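Long-range contacts in flavodoxin (Bacillus cereus, PDB 6FT1), which binds FMN and probably serves as a low-potential electron donor to a number of redox enzymes: residues 11-16 / 125-130; 6-11 / 35-40. All coordinates share one frame; numbering follows the deposited sequence.

Interaction 1 (11-16 / 125-130). With FMN (flavin mononucleotide), chain B.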
ATOM      1  N   SER A  11       1.289  11.843   9.778  0.63  9.21           N
ATOM      2  CA  SER A  11       2.501  12.560  10.178  0.63  9.63           C
ATOM      3  C   SER A  11       3.632  12.480   9.166  0.63  9.80           C
ATOM      4  O   SER A  11       4.763  12.840   9.503  0.63 13.06           O
ATOM      5  CB  SER A  11       2.996  12.078  11.542  0.63  8.44           C
ATOM      6  OG  SER A  11       3.833  10.932  11.466  0.63 11.96           O
ATOM      7  N   GLY A  12       3.344  11.989   7.963  1.00  7.07           N
ATOM      8  CA  GLY A  12       4.273  12.009   6.874  1.00  7.17           C
ATOM      9  C   GLY A  12       5.111  10.747   6.646  1.00  7.53           C
ATOM     10  O   GLY A  12       5.796  10.687   5.592  1.00  8.75           O
ATOM     11  N   ASN A  13       5.174   9.798   7.607  1.00  6.49           N
ATOM     12  CA  ASN A  13       6.123   8.690   7.460  1.00  8.28           C
ATOM     13  C   ASN A  13       5.699   7.738   6.334  1.00  8.49           C
ATOM     14  O   ASN A  13       6.508   7.352   5.471  1.00  6.92           O
ATOM     15  CB  ASN A  13       6.122   7.950   8.797  1.00  8.66           C
ATOM     16  CG  ASN A  13       6.716   8.775   9.954  1.00 10.09           C
ATOM     17  OD1 ASN A  13       7.623   9.584   9.711  1.00  9.65           O
ATOM     18  ND2 ASN A  13       6.210   8.596  11.234  1.00  8.93           N
ATOM     19  N   THR A  14       4.410   7.361   6.323  1.00  5.63           N
ATOM     20  CA  THR A  14       3.952   6.503   5.247  1.00  8.30           C
ATOM     21  C   THR A  14       4.005   7.251   3.925  1.00 10.49           C
ATOM     22  O   THR A  14       4.270   6.654   2.908  1.00  8.77           O
ATOM     23  CB  THR A  14       2.538   5.992   5.532  1.00  8.81           C
ATOM     24  OG1 THR A  14       2.520   5.367   6.828  1.00  7.02           O
ATOM     25  CG2 THR A  14       2.046   4.947   4.463  1.00  6.29           C
ATOM     26  N   GLU A  15       3.808   8.582   3.953  0.54  8.09           N
ATOM     27  CA  GLU A  15       3.939   9.393   2.749  0.54  9.77           C
ATOM     28  C   GLU A  15       5.342   9.308   2.175  0.54  8.14           C
ATOM     29  O   GLU A  15       5.501   9.195   0.948  0.54  7.44           O
ATOM     30  CB  GLU A  15       3.594  10.852   3.056  0.54  9.28           C
ATOM     31  CG  GLU A  15       3.474  11.714   1.794  0.54  7.93           C
ATOM     32  CD  GLU A  15       3.220  13.202   2.080  0.54  9.57           C
ATOM     33  OE1 GLU A  15       3.331  13.583   3.238  0.54 16.11           O
ATOM     34  OE2 GLU A  15       2.965  13.970   1.144  0.54 20.06           O
ATOM     35  N   GLU A  16       6.357   9.428   3.044  1.00  7.52           N
ATOM     36  CA  GLU A  16       7.726   9.332   2.563  1.00  9.28           C
ATOM     37  C   GLU A  16       7.975   7.976   1.911  1.00  9.50           C
ATOM     38  O   GLU A  16       8.608   7.900   0.828  1.00  8.62           O
ATOM     39  CB  GLU A  16       8.698   9.550   3.739  1.00  8.14           C
ATOM     40  CG  GLU A  16      10.121   9.307   3.242  1.00 12.48           C
ATOM     41  CD  GLU A  16      11.250   9.505   4.268  1.00 16.97           C
ATOM     42  OE1 GLU A  16      10.983   9.966   5.405  1.00 16.51           O
ATOM     43  OE2 GLU A  16      12.424   9.189   3.849  1.00 18.94           O
ATOM     44  N   LEU A 125       8.200   4.079  12.437  1.00  8.41           N
ATOM     45  CA  LEU A 125       8.144   5.557  12.487  1.00 10.69           C
ATOM     46  C   LEU A 125       8.809   6.155  11.242  1.00 11.22           C
ATOM     47  O   LEU A 125       8.421   5.792  10.139  1.00  9.64           O
ATOM     48  CB  LEU A 125       8.658   6.087  13.804  1.00 10.90           C
ATOM     49  CG  LEU A 125       7.907   5.682  15.122  1.00  8.96           C
ATOM     50  CD1 LEU A 125       8.611   6.198  16.422  1.00 13.74           C
ATOM     51  CD2 LEU A 125       6.445   6.277  14.972  1.00 10.68           C
ATOM     52  N   THR A 126       9.737   7.119  11.377  1.00 10.79           N
ATOM     53  CA  THR A 126      10.285   7.783  10.206  1.00 11.00           C
ATOM     54  C   THR A 126      11.379   6.935   9.565  1.00 10.81           C
ATOM     55  O   THR A 126      12.295   6.488  10.245  1.00 11.92           O
ATOM     56  CB  THR A 126      10.845   9.148  10.610  1.00 11.19           C
ATOM     57  OG1 THR A 126       9.826   9.923  11.261  1.00 12.04           O
ATOM     58  CG2 THR A 126      11.296   9.945   9.373  1.00 11.50           C
ATOM     59  N   PRO A 127      11.304   6.674   8.260  1.00  9.33           N
ATOM     60  CA  PRO A 127      12.358   5.899   7.579  1.00  8.37           C
ATOM     61  C   PRO A 127      13.740   6.504   7.850  1.00 10.25           C
ATOM     62  O   PRO A 127      13.949   7.734   7.820  1.00 11.95           O
ATOM     63  CB  PRO A 127      11.989   6.051   6.094  1.00 13.28           C
ATOM     64  CG  PRO A 127      10.502   6.176   6.067  1.00 10.00           C
ATOM     65  CD  PRO A 127      10.202   7.043   7.354  1.00  9.34           C
ATOM     66  N   GLU A 128      14.680   5.611   8.087  1.00 11.45           N
ATOM     67  CA  GLU A 128      16.100   5.957   8.081  1.00 12.40           C
ATOM     68  C   GLU A 128      16.661   5.450   6.777  1.00 13.68           C
ATOM     69  O   GLU A 128      15.947   4.875   5.967  1.00 13.53           O
ATOM     70  CB  GLU A 128      16.806   5.304   9.258  1.00 21.14           C
ATOM     71  CG  GLU A 128      16.427   6.008  10.563  1.00 21.50           C
ATOM     72  CD  GLU A 128      17.572   6.000  11.517  1.00 42.05           C
ATOM     73  OE1 GLU A 128      17.923   4.881  11.939  1.00 31.54           O
ATOM     74  OE2 GLU A 128      18.132   7.092  11.778  1.00 21.80           O
ATOM     75  N   ASP A 129      17.971   5.604   6.587  1.00 12.60           N
ATOM     76  CA  ASP A 129      18.515   5.276   5.266  1.00 11.15           C
ATOM     77  C   ASP A 129      18.235   3.838   4.890  1.00 12.59           C
ATOM     78  O   ASP A 129      17.880   3.552   3.745  1.00 12.69           O
ATOM     79  CB  ASP A 129      20.032   5.537   5.283  1.00 19.31           C
ATOM     80  CG  ASP A 129      20.385   6.999   5.426  1.00 15.67           C
ATOM     81  OD1 ASP A 129      19.533   7.927   5.465  1.00 19.20           O
ATOM     82  OD2 ASP A 129      21.628   7.224   5.490  1.00 24.55           O
ATOM     83  N   GLU A 130      18.437   2.907   5.811  1.00 13.30           N
ATOM     84  CA  GLU A 130      18.166   1.505   5.539  1.00 15.49           C
ATOM     85  C   GLU A 130      16.716   1.273   5.157  1.00 14.04           C
ATOM     86  O   GLU A 130      16.430   0.424   4.289  1.00 12.30           O
ATOM     87  CB  GLU A 130      18.433   0.669   6.805  1.00 17.25           C
ATOM     88  CG  GLU A 130      18.792  -0.802   6.585  1.00 42.33           C
ATOM     89  CD  GLU A 130      19.265  -1.511   7.878  1.00 80.17           C
ATOM     90  OE1 GLU A 130      19.937  -2.562   7.784  1.00 81.10           O
ATOM     91  OE2 GLU A 130      18.929  -1.032   8.987  1.00 92.56           O
TER
HETATM   92  N1  FMN B1001       1.124   1.961  15.388  1.00 13.79           N
HETATM   93  C2  FMN B1001       0.996   0.584  15.367  1.00 16.70           C
HETATM   94  O2  FMN B1001       1.916  -0.042  14.882  1.00 10.80           O
HETATM   95  N3  FMN B1001      -0.031  -0.058  16.040  1.00 12.23           N
HETATM   96  C4  FMN B1001      -1.096   0.625  16.563  1.00 16.89           C
HETATM   97  O4  FMN B1001      -1.995  -0.056  17.105  1.00 14.32           O
HETATM   98  C4A FMN B1001      -0.995   2.031  16.589  1.00 15.20           C
HETATM   99  N5  FMN B1001      -1.973   2.834  17.133  1.00 20.13           N
HETATM  100  C5A FMN B1001      -1.821   4.228  17.073  1.00 17.48           C
HETATM  101  C6  FMN B1001      -2.792   5.055  17.635  1.00 15.08           C
HETATM  102  C7  FMN B1001      -2.577   6.435  17.733  1.00 15.54           C
HETATM  103  C7M FMN B1001      -3.709   7.237  18.354  1.00 23.77           C
HETATM  104  C8  FMN B1001      -1.470   7.040  17.132  1.00 21.59           C
HETATM  105  C8M FMN B1001      -1.218   8.523  17.234  1.00 20.41           C
HETATM  106  C9  FMN B1001      -0.499   6.211  16.551  1.00 17.61           C
HETATM  107  C9A FMN B1001      -0.754   4.823  16.414  1.00 14.94           C
HETATM  108  N10 FMN B1001       0.240   4.022  15.946  1.00 13.82           N
HETATM  109  C10 FMN B1001       0.092   2.647  15.945  1.00 12.37           C
HETATM  110  C1' FMN B1001       1.499   4.655  15.339  1.00 17.88           C
HETATM  111  C2' FMN B1001       1.431   5.222  13.906  1.00 11.96           C
HETATM  112  O2' FMN B1001       1.122   4.195  13.001  1.00 14.86           O
HETATM  113  C3' FMN B1001       2.858   5.717  13.593  1.00 13.15           C
HETATM  114  O3' FMN B1001       3.125   6.913  14.355  1.00 14.16           O
HETATM  115  C4' FMN B1001       3.131   5.917  12.096  1.00 11.79           C
HETATM  116  O4' FMN B1001       4.471   6.326  11.938  1.00  9.87           O
HETATM  117  C5' FMN B1001       2.244   6.999  11.480  1.00 14.89           C
HETATM  118  O5' FMN B1001       2.442   6.951  10.082  1.00  9.48           O
HETATM  119  P   FMN B1001       2.206   8.321   9.358  1.00  8.70           P
HETATM  120  O1P FMN B1001       2.132   7.934   7.936  1.00  7.70           O
HETATM  121  O2P FMN B1001       3.356   9.246   9.648  1.00  9.43           O
HETATM  122  O3P FMN B1001       0.886   8.909   9.761  1.00  9.92           O
HETATM  123  O   HOH W   1       7.434   9.955  13.471  1.00 23.47           O
HETATM  124  O   HOH W   2      14.289   9.389   5.729  1.00 19.21           O
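Asn13 OD1 accepts a hydrogen bond from Thr126 OG1 at 2.7 Å, and the rest of the amide is held by the cofactor and a water. The hydroxyl comes in at 124° to the C=O bond and is tilted 34° out of the carbonyl plane. On the other branch, Asn13 ND2 donates to FMN O4' at 2.9 Å and to a water. That water in turn donates a longer bond to Thr126 OG1, so hydroxyl, water and amide close a small ring. These bonds together fix the rotation of the amide. Its CG lies beside the backbone N, chi1 -67°, which places the amide between the ribityl chain and 125-130. Asn13 CB also packs on Leu125 O, which accepts a hydrogen bond from Ser90 OG.

One helical turn on, the extended Glu16 side chain runs past Pro127 in the opposite direction. Glu16 OE1 lies 3.6 Å from Pro127 CD. A second water donates to both Glu16 OE2 and Pro127 O, tying the carboxylate to the 125-130 backbone. Leu125 CD2 touches a ribityl hydroxyl, 3.4 Å from FMN O3'.

On the cofactor side, Asn13 N donates to FMN O2P and Thr14 N to FMN O1P, each at 2.8 Å. Gly12 is the N-cap residue. This phosphate seated at the N-terminus of the first helix is characteristic of the flavodoxin FMN site.

Interaction 2 (6-11 / 35-40); sequences IFASMS and IDIMDS. With FMN (flavin mononucleotide), chain B.
Two backbone hydrogen bonds join Phe7 to Ile35 in strand 31-36 and to Ile37 just past it. Phe7 N donates to Ile35 O at 3.0 Å. Ile37 N donates to Phe7 O at 2.8 Å, with an N-H...O angle of 174°. Ile6 pairs with Ile35 and Phe7 with Asp36 in parallel register. A CA-H...O contact from Ile6 CA to Ile35 O supplements the pairing.

Apolar contacts gather around Ile37. Its CD1 meets Ile6 CG2 at 3.8 Å, the two side chains crossing at about a right angle. Its CG2 presses closely on Ala8 CB, at 3.5 Å. Phe71 of helix 69-74 touches both Ile6 and Ile37.

The Phe7 ring makes a CH-pi contact. Asp36 CA sits over one face, 4.2 Å from the centroid and offset toward the rim. Chi1 of 74° sets Phe7 CG between its backbone N and carbonyl carbon, bringing the ring under Asp36.

Water carries the contact further, where the strands part. One water accepts from Ser9 N and donates to Asp36 OD1 at 2.6 Å. Another donates to Ser9 O and to Asp36 OD2. Asp36 OD1 also accepts from Met38 N, closing an Asx turn as the chain leaves the strand.

Strands 2-8 and 31-36 are the parallel pair of a beta-alpha-beta unit. The first runs on into the phosphate-binding loop, as in the flavodoxin fold.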
ATOM      1  N   ILE A   6      -2.441   3.778  -3.423  1.00  9.40           N
ATOM      2  CA  ILE A   6      -3.290   4.558  -2.509  1.00  8.33           C
ATOM      3  C   ILE A   6      -2.678   4.517  -1.131  1.00  7.12           C
ATOM      4  O   ILE A   6      -2.479   3.423  -0.573  1.00  6.48           O
ATOM      5  CB  ILE A   6      -4.722   4.037  -2.525  1.00 10.27           C
ATOM      6  CG1 ILE A   6      -5.252   4.147  -3.984  1.00 15.54           C
ATOM      7  CG2 ILE A   6      -5.625   4.850  -1.562  1.00  8.03           C
ATOM      8  CD1 ILE A   6      -6.659   3.858  -4.208  1.00 15.24           C
ATOM      9  N   PHE A   7      -2.363   5.699  -0.539  1.00  8.90           N
ATOM     10  CA  PHE A   7      -1.709   5.654   0.739  1.00  6.60           C
ATOM     11  C   PHE A   7      -2.455   6.546   1.708  1.00  6.15           C
ATOM     12  O   PHE A   7      -3.103   7.536   1.313  1.00  8.03           O
ATOM     13  CB  PHE A   7      -0.229   6.057   0.635  1.00  6.86           C
ATOM     14  CG  PHE A   7      -0.017   7.546   0.424  1.00  7.97           C
ATOM     15  CD1 PHE A   7       0.103   8.413   1.494  1.00  9.32           C
ATOM     16  CD2 PHE A   7      -0.105   8.058  -0.907  1.00  8.46           C
ATOM     17  CE1 PHE A   7       0.207   9.737   1.315  1.00 11.35           C
ATOM     18  CE2 PHE A   7       0.013   9.424  -1.120  1.00 11.35           C
ATOM     19  CZ  PHE A   7       0.203  10.244   0.012  1.00 10.08           C
ATOM     20  N   ALA A   8      -2.203   6.296   2.974  1.00  6.36           N
ATOM     21  CA  ALA A   8      -2.691   7.115   4.081  1.00  8.58           C
ATOM     22  C   ALA A   8      -1.492   7.563   4.913  1.00  9.22           C
ATOM     23  O   ALA A   8      -0.635   6.750   5.289  1.00  8.66           O
ATOM     24  CB  ALA A   8      -3.728   6.298   4.889  1.00  9.04           C
ATOM     25  N   SER A   9      -1.413   8.850   5.253  1.00  8.77           N
ATOM     26  CA  SER A   9      -0.329   9.325   6.103  1.00  6.66           C
ATOM     27  C   SER A   9      -0.807  10.567   6.863  1.00  8.28           C
ATOM     28  O   SER A   9      -1.319  11.523   6.255  1.00 11.58           O
ATOM     29  CB  SER A   9       0.934   9.668   5.300  1.00  8.47           C
ATOM     30  OG  SER A   9       2.064   9.921   6.123  1.00  7.46           O
ATOM     31  N   MET A  10      -0.693  10.506   8.159  1.00  9.66           N
ATOM     32  CA  MET A  10      -1.043  11.653   9.005  0.72 12.84           C
ATOM     33  C   MET A  10       0.186  12.472   9.370  1.00  8.16           C
ATOM     34  O   MET A  10       0.155  13.687   9.169  1.00 10.30           O
ATOM     35  CB  MET A  10      -1.805  11.247  10.275  0.72 15.62           C
ATOM     36  CG  MET A  10      -2.301  12.419  11.158  0.72 16.02           C
ATOM     37  SD  MET A  10      -3.049  11.731  12.649  0.72 23.86           S
ATOM     38  CE  MET A  10      -4.596  11.027  12.082  0.72 12.69           C
ATOM     39  N   SER A  11       1.289  11.843   9.778  0.63  9.21           N
ATOM     40  CA  SER A  11       2.501  12.560  10.178  0.63  9.63           C
ATOM     41  C   SER A  11       3.632  12.480   9.166  0.63  9.80           C
ATOM     42  O   SER A  11       4.763  12.840   9.503  0.63 13.06           O
ATOM     43  CB  SER A  11       2.996  12.078  11.542  0.63  8.44           C
ATOM     44  OG  SER A  11       3.833  10.932  11.466  0.63 11.96           O
ATOM     45  N   ILE A  35      -2.238   8.245  -5.068  1.00  8.39           N
ATOM     46  CA  ILE A  35      -3.409   8.925  -4.562  1.00  7.74           C
ATOM     47  C   ILE A  35      -3.391   8.856  -3.049  1.00  8.76           C
ATOM     48  O   ILE A  35      -3.273   7.770  -2.474  1.00 10.09           O
ATOM     49  CB  ILE A  35      -4.694   8.281  -5.115  1.00  9.23           C
ATOM     50  CG1 ILE A  35      -4.710   8.275  -6.614  1.00 10.69           C
ATOM     51  CG2 ILE A  35      -5.958   8.974  -4.537  1.00 12.94           C
ATOM     52  CD1 ILE A  35      -5.853   7.483  -7.251  1.00 15.87           C
ATOM     53  N   ASP A  36      -3.602   9.972  -2.403  1.00  8.06           N
ATOM     54  CA  ASP A  36      -3.776  10.063  -0.940  1.00  6.77           C
ATOM     55  C   ASP A  36      -5.212   9.751  -0.574  1.00  7.55           C
ATOM     56  O   ASP A  36      -6.158  10.208  -1.242  1.00 10.03           O
ATOM     57  CB  ASP A  36      -3.456  11.522  -0.553  1.00 11.47           C
ATOM     58  CG  ASP A  36      -3.351  11.724   0.937  1.00 11.11           C
ATOM     59  OD1 ASP A  36      -4.031  11.065   1.751  1.00 11.73           O
ATOM     60  OD2 ASP A  36      -2.524  12.573   1.353  1.00 16.26           O
ATOM     61  N   ILE A  37      -5.392   8.832   0.374  1.00  8.23           N
ATOM     62  CA  ILE A  37      -6.723   8.459   0.850  1.00 10.25           C
ATOM     63  C   ILE A  37      -7.552   9.662   1.253  1.00 13.34           C
ATOM     64  O   ILE A  37      -8.784   9.619   1.165  1.00 10.89           O
ATOM     65  CB  ILE A  37      -6.652   7.372   1.952  1.00 11.20           C
ATOM     66  CG1 ILE A  37      -7.979   6.627   2.157  1.00 12.27           C
ATOM     67  CG2 ILE A  37      -6.218   8.035   3.216  1.00 11.23           C
ATOM     68  CD1 ILE A  37      -8.340   5.797   0.966  1.00 14.00           C
ATOM     69  N   MET A  38      -6.905  10.750   1.692  0.61  8.85           N
ATOM     70  CA  MET A  38      -7.619  11.962   2.104  0.61 12.44           C
ATOM     71  C   MET A  38      -8.255  12.660   0.921  0.61 16.37           C
ATOM     72  O   MET A  38      -8.992  13.626   1.121  0.61 15.70           O
ATOM     73  CB  MET A  38      -6.659  12.901   2.822  0.61 10.93           C
ATOM     74  CG  MET A  38      -6.420  12.523   4.300  0.61  9.39           C
ATOM     75  SD  MET A  38      -5.054  13.485   5.015  0.61 12.05           S
ATOM     76  CE  MET A  38      -5.224  13.023   6.772  0.61 11.32           C
ATOM     77  N   ASP A  39      -8.019  12.186  -0.297  1.00 12.88           N
ATOM     78  CA  ASP A  39      -8.683  12.671  -1.510  1.00 10.16           C
ATOM     79  C   ASP A  39      -9.862  11.783  -1.895  1.00 13.11           C
ATOM     80  O   ASP A  39     -10.448  11.922  -2.986  1.00 16.01           O
ATOM     81  CB  ASP A  39      -7.660  12.932  -2.617  1.00 19.03           C
ATOM     82  CG  ASP A  39      -6.632  13.936  -2.212  1.00 16.79           C
ATOM     83  OD1 ASP A  39      -6.862  14.734  -1.259  1.00 20.97           O
ATOM     84  OD2 ASP A  39      -5.580  14.004  -2.838  1.00 15.37           O
ATOM     85  N   SER A  40     -10.185  10.827  -1.023  1.00 10.29           N
ATOM     86  CA  SER A  40     -11.361   9.980  -1.136  1.00 12.25           C
ATOM     87  C   SER A  40     -11.528   9.210  -2.453  1.00 15.10           C
ATOM     88  O   SER A  40     -12.611   9.198  -3.037  1.00 12.84           O
ATOM     89  CB  SER A  40     -12.641  10.749  -0.818  1.00 18.01           C
ATOM     90  OG  SER A  40     -12.576  11.433   0.425  1.00 29.32           O
TER
HETATM   91  N1  FMN B1001       1.124   1.961  15.388  1.00 13.79           N
HETATM   92  C2  FMN B1001       0.996   0.584  15.367  1.00 16.70           C
HETATM   93  O2  FMN B1001       1.916  -0.042  14.882  1.00 10.80           O
HETATM   94  N3  FMN B1001      -0.031  -0.058  16.040  1.00 12.23           N
HETATM   95  C4  FMN B1001      -1.096   0.625  16.563  1.00 16.89           C
HETATM   96  O4  FMN B1001      -1.995  -0.056  17.105  1.00 14.32           O
HETATM   97  C4A FMN B1001      -0.995   2.031  16.589  1.00 15.20           C
HETATM   98  N5  FMN B1001      -1.973   2.834  17.133  1.00 20.13           N
HETATM   99  C5A FMN B1001      -1.821   4.228  17.073  1.00 17.48           C
HETATM  100  C6  FMN B1001      -2.792   5.055  17.635  1.00 15.08           C
HETATM  101  C7  FMN B1001      -2.577   6.435  17.733  1.00 15.54           C
HETATM  102  C7M FMN B1001      -3.709   7.237  18.354  1.00 23.77           C
HETATM  103  C8  FMN B1001      -1.470   7.040  17.132  1.00 21.59           C
HETATM  104  C8M FMN B1001      -1.218   8.523  17.234  1.00 20.41           C
HETATM  105  C9  FMN B1001      -0.499   6.211  16.551  1.00 17.61           C
HETATM  106  C9A FMN B1001      -0.754   4.823  16.414  1.00 14.94           C
HETATM  107  N10 FMN B1001       0.240   4.022  15.946  1.00 13.82           N
HETATM  108  C10 FMN B1001       0.092   2.647  15.945  1.00 12.37           C
HETATM  109  C1' FMN B1001       1.499   4.655  15.339  1.00 17.88           C
HETATM  110  C2' FMN B1001       1.431   5.222  13.906  1.00 11.96           C
HETATM  111  O2' FMN B1001       1.122   4.195  13.001  1.00 14.86           O
HETATM  112  C3' FMN B1001       2.858   5.717  13.593  1.00 13.15           C
HETATM  113  O3' FMN B1001       3.125   6.913  14.355  1.00 14.16           O
HETATM  114  C4' FMN B1001       3.131   5.917  12.096  1.00 11.79           C
HETATM  115  O4' FMN B1001       4.471   6.326  11.938  1.00  9.87           O
HETATM  116  C5' FMN B1001       2.244   6.999  11.480  1.00 14.89           C
HETATM  117  O5' FMN B1001       2.442   6.951  10.082  1.00  9.48           O
HETATM  118  P   FMN B1001       2.206   8.321   9.358  1.00  8.70           P
HETATM  119  O1P FMN B1001       2.132   7.934   7.936  1.00  7.70           O
HETATM  120  O2P FMN B1001       3.356   9.246   9.648  1.00  9.43           O
HETATM  121  O3P FMN B1001       0.886   8.909   9.761  1.00  9.92           O
HETATM  122  O   HOH W   3      -3.604  10.498   4.225  1.00 10.07           O
HETATM  123  O   HOH W   4      -0.968  12.856   3.641  1.00 17.56           O

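Interactions 1 and 2 share Ser11, and their centres lie about 14 Å apart. The loop from strand 2-8 to helix 13-26 is divided between them, and it wraps the FMN phosphate. Interaction 2 holds the root of that loop in the sheet; interaction 1 joins its far end to 125-130, beyond strand 115-124. Ser9 OG links the two. It donates to FMN O1P at 2.7 Å and lies 3.1 Å from Glu15 N, a probable weak hydrogen bond. Glu15 CG also packs on Phe7 CE1 at 3.8 Å. Met10 N and Ser11 N donate to FMN O3P.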